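Local coordinates for protein (R)-specific secondary-alkylsulfatase (Pseudomonas sp., PDB 4AXH) that hydrolyses (R)-secondary-alkyl sulfates with strict inversion of configuration, using a zinc-dependent metallo-beta-lactamase-type active site to release (S)-alcohols and sulfate, at residues A[57-71]-A[107-119]. Numbering follows the deposited sequence.
Unlike the reference sequence in segment 107-119: Arg107 (reference His).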
loop_
_atom_site.group_PDB
_atom_site.type_symbol
_atom_site.label_atom_id
_atom_site.label_comp_id
_atom_site.label_asym_id
_atom_site.label_seq_id
_atom_site.Cartn_x
_atom_site.Cartn_y
_atom_site.Cartn_z
ATOM N N ARG A 57 7.494 -6.909 -37.051
ATOM C CA ARG A 57 7.567 -8.325 -36.700
ATOM C C ARG A 57 8.859 -8.638 -35.955
ATOM O O ARG A 57 9.185 -9.791 -35.759
ATOM C CB ARG A 57 7.404 -9.209 -37.947
ATOM C CG ARG A 57 6.042 -9.105 -38.612
ATOM C CD ARG A 57 5.904 -10.168 -39.677
ATOM N NE ARG A 57 5.864 -11.493 -39.064
ATOM C CZ ARG A 57 4.757 -12.121 -38.673
ATOM N NH1 ARG A 57 3.564 -11.580 -38.890
ATOM N NH2 ARG A 57 4.834 -13.315 -38.108
ATOM N N GLU A 58 9.569 -7.591 -35.489
ATOM C CA GLU A 58 10.818 -7.682 -34.719
ATOM C C GLU A 58 10.711 -8.708 -33.577
ATOM O O GLU A 58 11.648 -9.473 -33.382
ATOM C CB GLU A 58 11.189 -6.313 -34.156
ATOM C CG GLU A 58 12.134 -5.512 -35.034
ATOM C CD GLU A 58 12.960 -4.477 -34.287
ATOM O OE1 GLU A 58 13.597 -4.840 -33.268
ATOM O OE2 GLU A 58 12.997 -3.308 -34.738
ATOM N N GLU A 59 9.566 -8.744 -32.857
ATOM C CA GLU A 59 9.360 -9.670 -31.759
ATOM C C GLU A 59 9.271 -11.121 -32.234
ATOM O O GLU A 59 9.847 -11.987 -31.583
ATOM C CB GLU A 59 8.189 -9.251 -30.852
ATOM C CG GLU A 59 8.402 -7.918 -30.154
ATOM C CD GLU A 59 7.670 -7.740 -28.835
ATOM O OE1 GLU A 59 6.469 -8.085 -28.757
ATOM O OE2 GLU A 59 8.288 -7.205 -27.886
ATOM N N PHE A 60 8.582 -11.382 -33.385
ATOM C CA PHE A 60 8.491 -12.708 -34.001
ATOM C C PHE A 60 9.858 -13.194 -34.415
ATOM O O PHE A 60 10.139 -14.373 -34.245
ATOM C CB PHE A 60 7.560 -12.712 -35.198
ATOM C CG PHE A 60 6.116 -12.760 -34.782
ATOM C CD1 PHE A 60 5.604 -13.866 -34.093
ATOM C CD2 PHE A 60 5.260 -11.720 -35.093
ATOM C CE1 PHE A 60 4.285 -13.900 -33.685
ATOM C CE2 PHE A 60 3.936 -11.763 -34.701
ATOM C CZ PHE A 60 3.456 -12.853 -33.995
ATOM N N GLU A 61 10.720 -12.289 -34.926
ATOM C CA GLU A 61 12.086 -12.607 -35.317
ATOM C C GLU A 61 12.897 -12.911 -34.065
ATOM O O GLU A 61 13.663 -13.865 -34.069
ATOM C CB GLU A 61 12.733 -11.463 -36.130
ATOM C CG GLU A 61 13.933 -11.916 -36.959
ATOM C CD GLU A 61 15.035 -10.889 -37.184
ATOM O OE1 GLU A 61 14.821 -9.942 -37.978
ATOM O OE2 GLU A 61 16.124 -11.049 -36.581
ATOM N N ALA A 62 12.722 -12.106 -32.995
ATOM C CA ALA A 62 13.456 -12.297 -31.738
ATOM C C ALA A 62 13.006 -13.567 -30.966
ATOM O O ALA A 62 13.782 -14.141 -30.236
ATOM C CB ALA A 62 13.323 -11.088 -30.876
ATOM N N ALA A 63 11.785 -14.011 -31.159
ATOM C CA ALA A 63 11.327 -15.208 -30.492
ATOM C C ALA A 63 11.767 -16.475 -31.234
ATOM O O ALA A 63 12.165 -17.426 -30.578
ATOM C CB ALA A 63 9.805 -15.179 -30.325
ATOM N N LYS A 64 11.693 -16.497 -32.587
ATOM C CA LYS A 64 12.018 -17.660 -33.418
ATOM C C LYS A 64 13.516 -17.886 -33.574
ATOM O O LYS A 64 13.930 -18.989 -33.963
ATOM C CB LYS A 64 11.341 -17.550 -34.789
ATOM C CG LYS A 64 9.807 -17.643 -34.732
ATOM C CD LYS A 64 9.154 -17.235 -36.032
ATOM C CE LYS A 64 7.668 -17.423 -36.007
ATOM N NZ LYS A 64 7.045 -16.928 -37.262
ATOM N N ARG A 65 14.331 -16.856 -33.242
ATOM C CA ARG A 65 15.781 -16.871 -33.339
ATOM C C ARG A 65 16.385 -17.756 -32.302
ATOM O O ARG A 65 16.069 -17.632 -31.112
ATOM C CB ARG A 65 16.358 -15.427 -33.269
ATOM C CG ARG A 65 17.868 -15.325 -33.454
ATOM C CD ARG A 65 18.373 -13.923 -33.754
ATOM N NE ARG A 65 19.839 -13.899 -33.769
ATOM C CZ ARG A 65 20.603 -12.811 -33.657
ATOM N NH1 ARG A 65 20.050 -11.607 -33.553
ATOM N NH2 ARG A 65 21.925 -12.920 -33.627
ATOM N N GLY A 66 17.294 -18.610 -32.755
ATOM C CA GLY A 66 18.013 -19.537 -31.897
ATOM C C GLY A 66 17.311 -20.860 -31.653
ATOM O O GLY A 66 17.882 -21.725 -30.994
ATOM N N LEU A 67 16.087 -21.038 -32.192
ATOM C CA LEU A 67 15.288 -22.252 -32.025
ATOM C C LEU A 67 16.040 -23.465 -32.506
ATOM O O LEU A 67 16.318 -23.605 -33.706
ATOM C CB LEU A 67 13.891 -22.156 -32.683
ATOM C CG LEU A 67 12.991 -23.416 -32.582
ATOM C CD1 LEU A 67 12.597 -23.706 -31.161
ATOM C CD2 LEU A 67 11.759 -23.271 -33.387
ATOM N N ILE A 68 16.407 -24.320 -31.541
ATOM C CA ILE A 68 17.115 -25.575 -31.743
ATOM C C ILE A 68 16.096 -26.711 -31.831
ATOM O O ILE A 68 16.182 -27.534 -32.748
ATOM C CB ILE A 68 18.146 -25.773 -30.607
ATOM C CG1 ILE A 68 19.413 -24.963 -30.896
ATOM C CG2 ILE A 68 18.481 -27.268 -30.374
ATOM C CD1 ILE A 68 20.052 -24.522 -29.711
ATOM N N ALA A 69 15.143 -26.754 -30.870
ATOM C CA ALA A 69 14.128 -27.784 -30.763
ATOM C C ALA A 69 12.818 -27.220 -30.275
ATOM O O ALA A 69 12.758 -26.701 -29.158
ATOM C CB ALA A 69 14.592 -28.874 -29.814
ATOM N N PRO A 70 11.738 -27.324 -31.081
ATOM C CA PRO A 70 10.437 -26.825 -30.615
ATOM C C PRO A 70 9.791 -27.736 -29.573
ATOM O O PRO A 70 10.215 -28.870 -29.359
ATOM C CB PRO A 70 9.592 -26.767 -31.893
ATOM C CG PRO A 70 10.450 -27.273 -33.004
ATOM C CD PRO A 70 11.637 -27.935 -32.425
ATOM N N PHE A 71 8.760 -27.227 -28.916
ATOM C CA PHE A 71 7.983 -27.976 -27.943
ATOM C C PHE A 71 6.550 -27.638 -28.217
ATOM O O PHE A 71 6.198 -26.454 -28.230
ATOM C CB PHE A 71 8.363 -27.610 -26.489
ATOM C CG PHE A 71 7.461 -28.281 -25.470
ATOM C CD1 PHE A 71 7.724 -29.577 -25.029
ATOM C CD2 PHE A 71 6.312 -27.649 -25.007
ATOM C CE1 PHE A 71 6.874 -30.211 -24.116
ATOM C CE2 PHE A 71 5.441 -28.304 -24.125
ATOM C CZ PHE A 71 5.739 -29.571 -23.673
ATOM N N ARG A 107 -1.512 -11.246 -30.772
ATOM C CA ARG A 107 -0.142 -11.044 -31.215
ATOM C C ARG A 107 0.776 -11.598 -30.119
ATOM O O ARG A 107 1.700 -12.352 -30.427
ATOM C CB ARG A 107 0.111 -9.522 -31.386
ATOM C CG ARG A 107 1.082 -9.166 -32.472
ATOM C CD ARG A 107 2.442 -8.961 -31.933
ATOM N NE ARG A 107 3.384 -8.974 -33.049
ATOM C CZ ARG A 107 4.651 -8.562 -32.970
ATOM N NH1 ARG A 107 5.128 -8.078 -31.827
ATOM N NH2 ARG A 107 5.443 -8.613 -34.034
ATOM N N GLN A 108 0.509 -11.223 -28.831
ATOM C CA GLN A 108 1.281 -11.652 -27.664
ATOM C C GLN A 108 1.075 -13.138 -27.434
ATOM O O GLN A 108 2.047 -13.840 -27.135
ATOM C CB GLN A 108 0.878 -10.854 -26.424
ATOM C CG GLN A 108 1.906 -10.887 -25.296
ATOM C CD GLN A 108 3.140 -10.083 -25.500
ATOM O OE1 GLN A 108 3.399 -9.484 -26.546
ATOM N NE2 GLN A 108 3.921 -10.013 -24.478
ATOM N N ALA A 109 -0.167 -13.618 -27.623
ATOM C CA ALA A 109 -0.545 -15.023 -27.507
ATOM C C ALA A 109 0.299 -15.861 -28.451
ATOM O O ALA A 109 0.870 -16.852 -28.021
ATOM C CB ALA A 109 -2.032 -15.199 -27.817
ATOM N N GLN A 110 0.451 -15.402 -29.707
ATOM C CA GLN A 110 1.230 -16.053 -30.767
ATOM C C GLN A 110 2.687 -16.115 -30.452
ATOM O O GLN A 110 3.321 -17.115 -30.774
ATOM C CB GLN A 110 1.042 -15.367 -32.126
ATOM C CG GLN A 110 -0.323 -15.597 -32.762
ATOM C CD GLN A 110 -0.350 -14.976 -34.125
ATOM O OE1 GLN A 110 -0.396 -13.755 -34.274
ATOM N NE2 GLN A 110 -0.245 -15.805 -35.141
ATOM N N LEU A 111 3.228 -15.048 -29.854
ATOM C CA LEU A 111 4.631 -14.977 -29.482
ATOM C C LEU A 111 4.920 -15.982 -28.373
ATOM O O LEU A 111 5.881 -16.738 -28.453
ATOM C CB LEU A 111 4.990 -13.543 -29.049
ATOM C CG LEU A 111 5.223 -12.506 -30.174
ATOM C CD1 LEU A 111 5.039 -11.090 -29.672
ATOM C CD2 LEU A 111 6.582 -12.632 -30.750
ATOM N N ASN A 112 4.034 -16.044 -27.383
ATOM C CA ASN A 112 4.123 -16.924 -26.213
ATOM C C ASN A 112 3.979 -18.410 -26.554
ATOM O O ASN A 112 4.159 -19.261 -25.677
ATOM C CB ASN A 112 3.124 -16.468 -25.119
ATOM C CG ASN A 112 3.562 -15.235 -24.368
ATOM O OD1 ASN A 112 4.752 -14.993 -24.188
ATOM N ND2 ASN A 112 2.611 -14.436 -23.887
ATOM N N ASN A 113 3.668 -18.710 -27.825
ATOM C CA ASN A 113 3.537 -20.054 -28.379
ATOM C C ASN A 113 4.884 -20.556 -28.861
ATOM O O ASN A 113 5.060 -21.771 -29.015
ATOM C CB ASN A 113 2.548 -20.083 -29.529
ATOM C CG ASN A 113 1.112 -20.054 -29.148
ATOM O OD1 ASN A 113 0.370 -19.167 -29.540
ATOM N ND2 ASN A 113 0.647 -21.088 -28.530
ATOM N N ILE A 114 5.841 -19.627 -29.115
ATOM C CA ILE A 114 7.196 -19.980 -29.558
ATOM C C ILE A 114 7.927 -20.622 -28.382
ATOM O O ILE A 114 8.572 -19.930 -27.588
ATOM C CB ILE A 114 7.957 -18.836 -30.316
ATOM C CG1 ILE A 114 7.187 -18.434 -31.601
ATOM C CG2 ILE A 114 9.373 -19.281 -30.722
ATOM C CD1 ILE A 114 6.964 -16.951 -31.804
ATOM N N ALA A 115 7.718 -21.954 -28.237
ATOM C CA ALA A 115 8.238 -22.771 -27.130
ATOM C C ALA A 115 9.349 -23.730 -27.541
ATOM O O ALA A 115 9.406 -24.168 -28.699
ATOM C CB ALA A 115 7.109 -23.550 -26.479
ATOM N N GLY A 116 10.221 -24.042 -26.583
ATOM C CA GLY A 116 11.302 -24.989 -26.807
ATOM C C GLY A 116 12.659 -24.600 -26.266
ATOM O O GLY A 116 12.764 -23.859 -25.275
ATOM N N LEU A 117 13.715 -25.173 -26.898
ATOM C CA LEU A 117 15.111 -24.936 -26.533
ATOM C C LEU A 117 15.669 -23.962 -27.531
ATOM O O LEU A 117 15.409 -24.104 -28.718
ATOM C CB LEU A 117 15.933 -26.258 -26.493
ATOM C CG LEU A 117 17.448 -26.125 -26.221
ATOM C CD1 LEU A 117 17.723 -25.598 -24.841
ATOM C CD2 LEU A 117 18.186 -27.426 -26.523
ATOM N N PHE A 118 16.415 -22.958 -27.053
ATOM C CA PHE A 118 16.944 -21.907 -27.903
ATOM C C PHE A 118 18.356 -21.532 -27.541
ATOM O O PHE A 118 18.623 -21.263 -26.368
ATOM C CB PHE A 118 16.090 -20.631 -27.732
ATOM C CG PHE A 118 14.612 -20.729 -27.972
ATOM C CD1 PHE A 118 13.752 -21.135 -26.959
ATOM C CD2 PHE A 118 14.064 -20.322 -29.182
ATOM C CE1 PHE A 118 12.380 -21.205 -27.178
ATOM C CE2 PHE A 118 12.696 -20.407 -29.405
ATOM C CZ PHE A 118 11.858 -20.826 -28.394
ATOM N N GLU A 119 19.240 -21.372 -28.549
ATOM C CA GLU A 119 20.599 -20.865 -28.319
ATOM C C GLU A 119 20.550 -19.335 -28.329
ATOM O O GLU A 119 19.894 -18.759 -29.179
ATOM C CB GLU A 119 21.564 -21.370 -29.398
ATOM C CG GLU A 119 23.041 -21.157 -29.109
ATOM C CD GLU A 119 23.973 -21.775 -30.137
ATOM O OE1 GLU A 119 23.742 -21.594 -31.356
ATOM O OE2 GLU A 119 24.953 -22.432 -29.719
#
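Leu111 CD2 sits over one face of the Phe60 ring, 4.1 Å from its centroid, a CH-pi contact; Arg57 NH2 lies above the opposite face, offset toward the rim. Ile114 CD1 and Gln110 CB approach the ring edge, and Ile114 CD1 also reaches Ala63 CB at 3.7 Å. Arg107 NE comes obliquely within 3.3 Å of Phe60 CE2, guanidinium and ring planes 84° apart. A bend at chi2 (-96°) turns the guanidinium toward Glu59, and Arg107 NH1 forms a long salt bridge to Glu59 OE1 at 3.4 Å, the two charged planes nearly parallel. Glu59 and Phe60 with Arg107 and Leu111 thus join helices 58-64 and 107-111, whose axes run 15° from parallel. Beyond them strand 67-70, outermost within this chain in the mixed metallo-beta-lactamase sheet, pairs antiparallel with 116-119. A classic beta bulge sets Ile68 and Ala69 both opposite Leu117: Leu117 O accepts from Ile68 N at 3.0 Å and weakly from Ala69 N, while Leu117 N donates to Ala69 O at 2.9 Å. Leu67 CD1 covers the Phe118 ring off-centre. Further out, Arg128 of flanking strand 124-128 makes a cation-pi contact with Phe118, Arg107 makes another with Trp411, and Trp357 NE1 weakly hydrogen-bonds Glu59 OE2.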